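Local coordinates for putative agmatinase (Clostridium difficile, PDB 3LHL), which probably hydrolyses agmatine to putrescine and urea, as a manganese-dependent member of the arginase family, at residues Ile118-His123 with Arg225-Ile230; Phe154-Arg159 with Glu186-Met191. All blocks are in the same frame, centred on the assembly; numbering follows the deposited sequence.

Contact 1. Residues Ile118-His123 with Arg225-Ile230; sequences IHFDAH and REFQEI. With MN (manganese (II) ion), chain C; MN (manganese (II) ion), chain B.
Phe-120 turns the face of its ring to the edge of the Phe-227 ring in a T-shaped stack, the centroids 5.7 Å apart and the planes at 81°. The nearest atoms of the pair are Phe-120 CD1 and Phe-227 CE1, 4.1 Å apart. Ile-230 meets the same phenyl ring of Phe-120 with two branches: its CD1 lies over one face, while its CG2 comes to 3.9 Å from Phe-120 CZ. With chi1 at 72°, Ile-230 holds CG1 between its backbone N and carbonyl carbon, and CG1 also rests above the rim of the Phe-227 ring. The contact is therefore wholly apolar and buried, with no hydrogen bond across it. The residue after Phe-120 is a metal ligand: Asp-121 bridges two manganese ions, OD1 at 2.3 Å from one and OD2 at 2.2 Å from the other; the first ion is also bound by His-123 ND1 at 2.4 Å. Asp-121 OD1 also accepts from His-123 N at 2.8 Å, from above the carboxylate plane, which makes an Asx turn. Asp-202 and Asp-204 complete the site shared with His-123, and His-98, Asp-125 and Asp-202 the other. In the parallel sheet of the alpha/beta arginase fold (strand order 2-1-3-8-7-4-5-6), strand 115-120 runs between strands 196-202 and 153-158, metal ligands following its C-terminal end; helices 224-227 and 229-235 pack against Phe-120, and Phe-185 of helix 185-191 touches Ile-230.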
ATOM      1  N   ILE A 118      -4.030   8.023   1.338  1.00 19.37           N
ATOM      2  CA  ILE A 118      -5.026   7.357   0.511  1.00 19.78           C
ATOM      3  C   ILE A 118      -4.901   5.881   0.874  1.00 19.81           C
ATOM      4  O   ILE A 118      -3.828   5.284   0.744  1.00 20.89           O
ATOM      5  CB  ILE A 118      -4.772   7.607  -0.994  1.00 19.90           C
ATOM      6  CG1 ILE A 118      -5.105   9.073  -1.318  1.00 21.06           C
ATOM      7  CG2 ILE A 118      -5.628   6.665  -1.845  1.00 17.96           C
ATOM      8  CD1 ILE A 118      -4.962   9.456  -2.789  1.00 19.33           C
ATOM      9  N   HIS A 119      -6.007   5.311   1.343  1.00 18.58           N
ATOM     10  CA  HIS A 119      -6.048   3.931   1.816  1.00 16.66           C
ATOM     11  C   HIS A 119      -7.047   3.008   1.100  1.00 16.59           C
ATOM     12  O   HIS A 119      -8.256   3.234   1.141  1.00 18.25           O
ATOM     13  CB  HIS A 119      -6.343   3.990   3.320  1.00 16.75           C
ATOM     14  CG  HIS A 119      -6.577   2.663   3.974  1.00 17.79           C
ATOM     15  ND1 HIS A 119      -5.660   1.632   3.932  1.00 19.41           N
ATOM     16  CD2 HIS A 119      -7.595   2.228   4.756  1.00 17.11           C
ATOM     17  CE1 HIS A 119      -6.101   0.623   4.663  1.00 19.41           C
ATOM     18  NE2 HIS A 119      -7.272   0.959   5.174  1.00 19.66           N
ATOM     19  N   PHE A 120      -6.531   1.976   0.439  1.00 14.33           N
ATOM     20  CA  PHE A 120      -7.359   0.991  -0.256  1.00 14.88           C
ATOM     21  C   PHE A 120      -7.299  -0.281   0.578  1.00 15.22           C
ATOM     22  O   PHE A 120      -6.214  -0.755   0.931  1.00 12.71           O
ATOM     23  CB  PHE A 120      -6.831   0.740  -1.673  1.00 15.04           C
ATOM     24  CG  PHE A 120      -7.197   1.822  -2.652  1.00 16.64           C
ATOM     25  CD1 PHE A 120      -8.442   1.821  -3.275  1.00 14.61           C
ATOM     26  CD2 PHE A 120      -6.312   2.860  -2.925  1.00 15.63           C
ATOM     27  CE1 PHE A 120      -8.803   2.842  -4.158  1.00 15.85           C
ATOM     28  CE2 PHE A 120      -6.665   3.890  -3.808  1.00 16.63           C
ATOM     29  CZ  PHE A 120      -7.909   3.882  -4.424  1.00 14.69           C
ATOM     30  N   ASP A 121      -8.459  -0.847   0.880  1.00 14.72           N
ATOM     31  CA  ASP A 121      -8.489  -2.017   1.742  1.00 15.49           C
ATOM     32  C   ASP A 121      -9.893  -2.614   1.794  1.00 16.35           C
ATOM     33  O   ASP A 121     -10.882  -1.942   1.481  1.00 15.89           O
ATOM     34  CB  ASP A 121      -8.097  -1.578   3.161  1.00 14.11           C
ATOM     35  CG  ASP A 121      -7.389  -2.667   3.956  1.00 16.01           C
ATOM     36  OD1 ASP A 121      -7.927  -3.793   4.071  1.00  9.87           O
ATOM     37  OD2 ASP A 121      -6.288  -2.375   4.475  1.00 13.76           O
ATOM     38  N   ALA A 122      -9.972  -3.877   2.200  1.00 15.11           N
ATOM     39  CA  ALA A 122     -11.253  -4.547   2.354  1.00 15.36           C
ATOM     40  C   ALA A 122     -11.643  -4.315   3.811  1.00 17.72           C
ATOM     41  O   ALA A 122     -12.827  -4.359   4.170  1.00 20.14           O
ATOM     42  CB  ALA A 122     -11.107  -6.023   2.086  1.00 14.32           C
ATOM     43  N   HIS A 123     -10.631  -4.041   4.636  1.00 16.07           N
ATOM     44  CA  HIS A 123     -10.820  -3.807   6.065  1.00 17.69           C
ATOM     45  C   HIS A 123     -10.508  -2.373   6.486  1.00 18.02           C
ATOM     46  O   HIS A 123      -9.646  -1.712   5.897  1.00 16.92           O
ATOM     47  CB  HIS A 123      -9.941  -4.775   6.865  1.00 15.82           C
ATOM     48  CG  HIS A 123      -9.998  -6.181   6.361  1.00 18.72           C
ATOM     49  ND1 HIS A 123      -9.170  -6.645   5.360  1.00 16.36           N
ATOM     50  CD2 HIS A 123     -10.843  -7.199   6.654  1.00 16.78           C
ATOM     51  CE1 HIS A 123      -9.506  -7.887   5.057  1.00 18.09           C
ATOM     52  NE2 HIS A 123     -10.519  -8.246   5.827  1.00 16.79           N
ATOM     53  N   ARG A 225     -10.280  -5.087 -13.532  1.00 22.05           N
ATOM     54  CA  ARG A 225     -10.622  -4.095 -14.544  1.00 24.20           C
ATOM     55  C   ARG A 225     -11.128  -2.811 -13.896  1.00 22.85           C
ATOM     56  O   ARG A 225     -10.802  -1.706 -14.336  1.00 21.92           O
ATOM     57  CB  ARG A 225     -11.680  -4.647 -15.502  1.00 26.66           C
ATOM     58  CG  ARG A 225     -11.456  -4.233 -16.948  1.00 33.81           C
ATOM     59  CD  ARG A 225     -12.685  -4.485 -17.798  1.00 36.84           C
ATOM     60  NE  ARG A 225     -13.232  -5.813 -17.558  1.00 42.73           N
ATOM     61  CZ  ARG A 225     -14.365  -6.261 -18.087  1.00 44.85           C
ATOM     62  NH1 ARG A 225     -15.077  -5.486 -18.895  1.00 45.42           N
ATOM     63  NH2 ARG A 225     -14.789  -7.480 -17.795  1.00 47.48           N
ATOM     64  N   GLU A 226     -11.927  -2.958 -12.846  1.00 22.57           N
ATOM     65  CA  GLU A 226     -12.456  -1.805 -12.128  1.00 22.24           C
ATOM     66  C   GLU A 226     -11.334  -1.120 -11.351  1.00 19.58           C
ATOM     67  O   GLU A 226     -11.207   0.102 -11.370  1.00 19.17           O
ATOM     68  CB  GLU A 226     -13.550  -2.246 -11.152  1.00 25.70           C
ATOM     69  CG  GLU A 226     -14.759  -2.894 -11.821  1.00 29.96           C
ATOM     70  CD  GLU A 226     -15.682  -3.583 -10.829  1.00 30.85           C
ATOM     71  OE1 GLU A 226     -15.229  -4.523 -10.142  1.00 29.73           O
ATOM     72  OE2 GLU A 226     -16.862  -3.187 -10.740  1.00 35.21           O
ATOM     73  N   PHE A 227     -10.508  -1.915 -10.681  1.00 17.85           N
ATOM     74  CA  PHE A 227      -9.421  -1.362  -9.884  1.00 17.17           C
ATOM     75  C   PHE A 227      -8.387  -0.557 -10.667  1.00 17.30           C
ATOM     76  O   PHE A 227      -7.983   0.523 -10.232  1.00 17.64           O
ATOM     77  CB  PHE A 227      -8.691  -2.469  -9.120  1.00 17.37           C
ATOM     78  CG  PHE A 227      -7.677  -1.948  -8.137  1.00 17.61           C
ATOM     79  CD1 PHE A 227      -8.086  -1.390  -6.926  1.00 17.50           C
ATOM     80  CD2 PHE A 227      -6.320  -1.971  -8.438  1.00 17.49           C
ATOM     81  CE1 PHE A 227      -7.157  -0.861  -6.031  1.00 16.97           C
ATOM     82  CE2 PHE A 227      -5.379  -1.442  -7.546  1.00 18.11           C
ATOM     83  CZ  PHE A 227      -5.801  -0.886  -6.342  1.00 17.33           C
ATOM     84  N   GLN A 228      -7.959  -1.070 -11.816  1.00 15.52           N
ATOM     85  CA  GLN A 228      -6.939  -0.377 -12.597  1.00 17.11           C
ATOM     86  C   GLN A 228      -7.313   1.058 -12.953  1.00 16.24           C
ATOM     87  O   GLN A 228      -6.443   1.867 -13.273  1.00 16.56           O
ATOM     88  CB  GLN A 228      -6.594  -1.173 -13.864  1.00 15.30           C
ATOM     89  CG  GLN A 228      -7.506  -0.955 -15.048  1.00 16.82           C
ATOM     90  CD  GLN A 228      -7.128  -1.836 -16.223  1.00 18.37           C
ATOM     91  OE1 GLN A 228      -5.951  -2.121 -16.443  1.00 17.66           O
ATOM     92  NE2 GLN A 228      -8.123  -2.259 -16.994  1.00 19.95           N
ATOM     93  N   GLU A 229      -8.600   1.379 -12.882  1.00 17.73           N
ATOM     94  CA  GLU A 229      -9.059   2.734 -13.178  1.00 17.73           C
ATOM     95  C   GLU A 229      -8.403   3.761 -12.252  1.00 17.98           C
ATOM     96  O   GLU A 229      -8.243   4.922 -12.622  1.00 17.36           O
ATOM     97  CB  GLU A 229     -10.579   2.827 -13.036  1.00 17.37           C
ATOM     98  CG  GLU A 229     -11.352   2.187 -14.176  1.00 20.50           C
ATOM     99  CD  GLU A 229     -10.978   2.783 -15.523  1.00 23.64           C
ATOM    100  OE1 GLU A 229     -10.915   4.028 -15.632  1.00 25.15           O
ATOM    101  OE2 GLU A 229     -10.751   2.008 -16.475  1.00 24.67           O
ATOM    102  N   ILE A 230      -8.020   3.341 -11.049  1.00 17.76           N
ATOM    103  CA  ILE A 230      -7.393   4.281 -10.127  1.00 20.24           C
ATOM    104  C   ILE A 230      -6.039   4.721 -10.668  1.00 21.26           C
ATOM    105  O   ILE A 230      -5.562   5.811 -10.355  1.00 20.05           O
ATOM    106  CB  ILE A 230      -7.195   3.690  -8.707  1.00 18.88           C
ATOM    107  CG1 ILE A 230      -6.083   2.637  -8.711  1.00 20.12           C
ATOM    108  CG2 ILE A 230      -8.494   3.084  -8.217  1.00 18.83           C
ATOM    109  CD1 ILE A 230      -5.531   2.347  -7.328  1.00 17.56           C
TER
HETATM  110 MN    MN C 302      -7.036  -5.881   4.499  1.00 17.84          MN
HETATM  111 MN    MN B 301      -5.013  -3.663   5.671  1.00 18.22          MN

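Contact 2. Residues Phe154-Arg159 with Glu186-Met191; sequences FQFGIR and ENIVNM
Arg-159 NH1 donates to two backbone carbonyls, that of Val-205 and, weakly, that of Gly-157, where NH1 and O are 3.2 Å apart and the oxygen lies at the guanidinium edge, in its plane. NH2 bonds to Glu-218 O, so loop carbonyls hold this group at the far end of the segment. Farther back, helix 185-191 packs on a face of the parallel sheet through Phe-154 and Phe-156 of strand 153-158, and Ile-188 answers both. Ile-188 CG2 comes obliquely to within 3.6 Å of Phe-154 CD1, and Ile-188 CD1 is 3.9 Å from that ring atom. At the edge of the Phe-156 ring, Ile-188 CG1 is 3.5 Å and Ile-188 CB 3.6 Å from Phe-156 CZ. The chi1 of -68° sets CG1 of Ile-188 against that edge and leaves CG2 touching both rings; chi2 of -56° bends CD1 back to Phe-154. Phe-185, from the start of the helix, adds an edge-to-face stack with Phe-156. Between residues 154-159 and 186-191 there is no hydrogen bond, and the fit rests on the shape of Ile-188 against two phenyl rings.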
ATOM      1  N   PHE A 154      -8.224   9.007   3.832  1.00 17.71           N
ATOM      2  CA  PHE A 154      -9.293   8.669   2.894  1.00 18.42           C
ATOM      3  C   PHE A 154      -9.221   7.181   2.588  1.00 17.73           C
ATOM      4  O   PHE A 154      -8.223   6.697   2.060  1.00 19.55           O
ATOM      5  CB  PHE A 154      -9.131   9.488   1.614  1.00 18.72           C
ATOM      6  CG  PHE A 154      -9.219  10.962   1.843  1.00 19.90           C
ATOM      7  CD1 PHE A 154     -10.408  11.645   1.610  1.00 19.54           C
ATOM      8  CD2 PHE A 154      -8.129  11.660   2.359  1.00 21.11           C
ATOM      9  CE1 PHE A 154     -10.516  13.002   1.895  1.00 20.32           C
ATOM     10  CE2 PHE A 154      -8.226  13.021   2.648  1.00 21.13           C
ATOM     11  CZ  PHE A 154      -9.423  13.692   2.416  1.00 21.76           C
ATOM     12  N   GLN A 155     -10.286   6.463   2.920  1.00 17.23           N
ATOM     13  CA  GLN A 155     -10.323   5.023   2.728  1.00 16.23           C
ATOM     14  C   GLN A 155     -11.295   4.635   1.627  1.00 17.09           C
ATOM     15  O   GLN A 155     -12.362   5.233   1.494  1.00 16.76           O
ATOM     16  CB  GLN A 155     -10.699   4.360   4.052  1.00 16.45           C
ATOM     17  CG  GLN A 155     -10.006   5.025   5.245  1.00 16.55           C
ATOM     18  CD  GLN A 155     -10.216   4.284   6.545  1.00 15.60           C
ATOM     19  OE1 GLN A 155      -9.712   3.174   6.731  1.00 18.89           O
ATOM     20  NE2 GLN A 155     -10.965   4.892   7.454  1.00 14.61           N
ATOM     21  N   PHE A 156     -10.917   3.628   0.844  1.00 15.84           N
ATOM     22  CA  PHE A 156     -11.736   3.172  -0.274  1.00 17.02           C
ATOM     23  C   PHE A 156     -11.870   1.658  -0.366  1.00 16.02           C
ATOM     24  O   PHE A 156     -10.911   0.931  -0.123  1.00 16.78           O
ATOM     25  CB  PHE A 156     -11.134   3.681  -1.581  1.00 15.51           C
ATOM     26  CG  PHE A 156     -11.066   5.164  -1.671  1.00 14.69           C
ATOM     27  CD1 PHE A 156     -12.105   5.885  -2.256  1.00 14.57           C
ATOM     28  CD2 PHE A 156      -9.967   5.850  -1.165  1.00 14.83           C
ATOM     29  CE1 PHE A 156     -12.048   7.272  -2.337  1.00 15.54           C
ATOM     30  CE2 PHE A 156      -9.903   7.242  -1.241  1.00 16.34           C
ATOM     31  CZ  PHE A 156     -10.943   7.952  -1.827  1.00 14.43           C
ATOM     32  N   GLY A 157     -13.065   1.202  -0.731  1.00 16.77           N
ATOM     33  CA  GLY A 157     -13.315  -0.220  -0.894  1.00 16.61           C
ATOM     34  C   GLY A 157     -13.604  -1.003   0.371  1.00 16.56           C
ATOM     35  O   GLY A 157     -13.780  -2.220   0.321  1.00 15.44           O
ATOM     36  N   ILE A 158     -13.664  -0.306   1.501  1.00 16.46           N
ATOM     37  CA  ILE A 158     -13.906  -0.940   2.793  1.00 16.70           C
ATOM     38  C   ILE A 158     -15.220  -1.720   2.830  1.00 16.87           C
ATOM     39  O   ILE A 158     -16.266  -1.215   2.429  1.00 18.79           O
ATOM     40  CB  ILE A 158     -13.934   0.110   3.928  1.00 20.04           C
ATOM     41  CG1 ILE A 158     -12.847   1.175   3.701  1.00 18.00           C
ATOM     42  CG2 ILE A 158     -13.740  -0.588   5.280  1.00 18.78           C
ATOM     43  CD1 ILE A 158     -11.421   0.649   3.682  1.00 17.92           C
ATOM     44  N   ARG A 159     -15.167  -2.954   3.315  1.00 16.60           N
ATOM     45  CA  ARG A 159     -16.369  -3.774   3.390  1.00 17.20           C
ATOM     46  C   ARG A 159     -16.407  -4.750   4.566  1.00 16.87           C
ATOM     47  O   ARG A 159     -17.275  -5.617   4.626  1.00 17.77           O
ATOM     48  CB  ARG A 159     -16.551  -4.537   2.078  1.00 18.31           C
ATOM     49  CG  ARG A 159     -15.327  -5.310   1.592  1.00 18.29           C
ATOM     50  CD  ARG A 159     -15.640  -5.992   0.257  1.00 19.17           C
ATOM     51  NE  ARG A 159     -14.566  -6.856  -0.225  1.00 18.26           N
ATOM     52  CZ  ARG A 159     -13.408  -6.422  -0.715  1.00 16.79           C
ATOM     53  NH1 ARG A 159     -13.158  -5.121  -0.793  1.00 14.05           N
ATOM     54  NH2 ARG A 159     -12.503  -7.295  -1.144  1.00 17.38           N
ATOM     55  N   GLU A 186     -12.011   9.348  -7.927  1.00 18.78           N
ATOM     56  CA  GLU A 186     -11.684  10.463  -8.814  1.00 18.62           C
ATOM     57  C   GLU A 186     -12.034  11.798  -8.170  1.00 17.88           C
ATOM     58  O   GLU A 186     -11.270  12.758  -8.269  1.00 16.20           O
ATOM     59  CB  GLU A 186     -12.405  10.321 -10.156  1.00 19.72           C
ATOM     60  CG  GLU A 186     -12.067  11.421 -11.167  1.00 22.40           C
ATOM     61  CD  GLU A 186     -12.556  11.098 -12.571  1.00 24.69           C
ATOM     62  OE1 GLU A 186     -13.483  10.272 -12.706  1.00 27.17           O
ATOM     63  OE2 GLU A 186     -12.025  11.675 -13.544  1.00 28.25           O
ATOM     64  N   ASN A 187     -13.183  11.856  -7.501  1.00 17.30           N
ATOM     65  CA  ASN A 187     -13.594  13.081  -6.834  1.00 18.29           C
ATOM     66  C   ASN A 187     -12.620  13.451  -5.717  1.00 18.12           C
ATOM     67  O   ASN A 187     -12.229  14.610  -5.592  1.00 17.34           O
ATOM     68  CB  ASN A 187     -15.008  12.942  -6.254  1.00 19.16           C
ATOM     69  CG  ASN A 187     -16.088  13.199  -7.286  1.00 19.70           C
ATOM     70  OD1 ASN A 187     -15.846  13.852  -8.296  1.00 23.43           O
ATOM     71  ND2 ASN A 187     -17.288  12.705  -7.027  1.00 20.64           N
ATOM     72  N   ILE A 188     -12.234  12.465  -4.911  1.00 17.24           N
ATOM     73  CA  ILE A 188     -11.307  12.698  -3.807  1.00 16.83           C
ATOM     74  C   ILE A 188      -9.951  13.166  -4.305  1.00 16.39           C
ATOM     75  O   ILE A 188      -9.365  14.090  -3.745  1.00 16.33           O
ATOM     76  CB  ILE A 188     -11.122  11.421  -2.944  1.00 19.54           C
ATOM     77  CG1 ILE A 188     -12.423  11.117  -2.194  1.00 20.10           C
ATOM     78  CG2 ILE A 188      -9.970  11.605  -1.945  1.00 19.34           C
ATOM     79  CD1 ILE A 188     -12.925  12.273  -1.337  1.00 18.76           C
ATOM     80  N   VAL A 189      -9.459  12.536  -5.365  1.00 17.27           N
ATOM     81  CA  VAL A 189      -8.161  12.891  -5.929  1.00 19.17           C
ATOM     82  C   VAL A 189      -8.125  14.327  -6.464  1.00 19.78           C
ATOM     83  O   VAL A 189      -7.158  15.049  -6.238  1.00 18.35           O
ATOM     84  CB  VAL A 189      -7.763  11.907  -7.047  1.00 19.56           C
ATOM     85  CG1 VAL A 189      -6.473  12.354  -7.699  1.00 19.63           C
ATOM     86  CG2 VAL A 189      -7.587  10.506  -6.457  1.00 22.18           C
ATOM     87  N   ASN A 190      -9.171  14.737  -7.176  1.00 20.02           N
ATOM     88  CA  ASN A 190      -9.229  16.103  -7.688  1.00 22.00           C
ATOM     89  C   ASN A 190      -9.256  17.093  -6.521  1.00 22.48           C
ATOM     90  O   ASN A 190      -8.651  18.162  -6.587  1.00 19.89           O
ATOM     91  CB  ASN A 190     -10.473  16.309  -8.554  1.00 21.32           C
ATOM     92  CG  ASN A 190     -10.312  15.740  -9.944  1.00 22.29           C
ATOM     93  OD1 ASN A 190      -9.286  15.949 -10.593  1.00 23.55           O
ATOM     94  ND2 ASN A 190     -11.329  15.030 -10.417  1.00 23.46           N
HETATM   95  N   MSE A 191      -9.958  16.724  -5.453  1.00 22.86           N
HETATM   96  CA  MSE A 191     -10.057  17.579  -4.274  1.00 26.55           C
HETATM   97  C   MSE A 191      -8.716  17.736  -3.571  1.00 25.62           C
HETATM   98  O   MSE A 191      -8.478  18.737  -2.901  1.00 26.12           O
HETATM   99  CB  MSE A 191     -11.081  17.015  -3.290  1.00 30.31           C
HETATM  100  CG  MSE A 191     -12.512  17.421  -3.583  1.00 38.90           C
HETATM  101 SE   MSE A 191     -13.760  16.496  -2.423  1.00 56.39          SE
HETATM  102  CE  MSE A 191     -12.999  16.981  -0.702  1.00 45.48           C
TER

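Overall arrangement
Both contacts are buried and apolar where their segments touch, and both pack helices onto neighbouring strands of one parallel sheet, 115-120 and 153-158. Backbone bonds tie the strands directly: His-119 N and O pair with Phe-154 O and Phe-156 N. Phe-120 and Phe-156 also meet ring to ring, their planes at about 30°, and with Phe-185 shared between the contacts the packing is continuous. Contact 2 is nested along the chain within the loop closed by contact 1; its centre lies about 14 Å from the centre of the chain, against 10 Å for contact 1, and its helix exposes polar residues on another side. Contact 1 continues directly into the manganese ligands, whereas contact 2 is packing with no metal ligand in either segment.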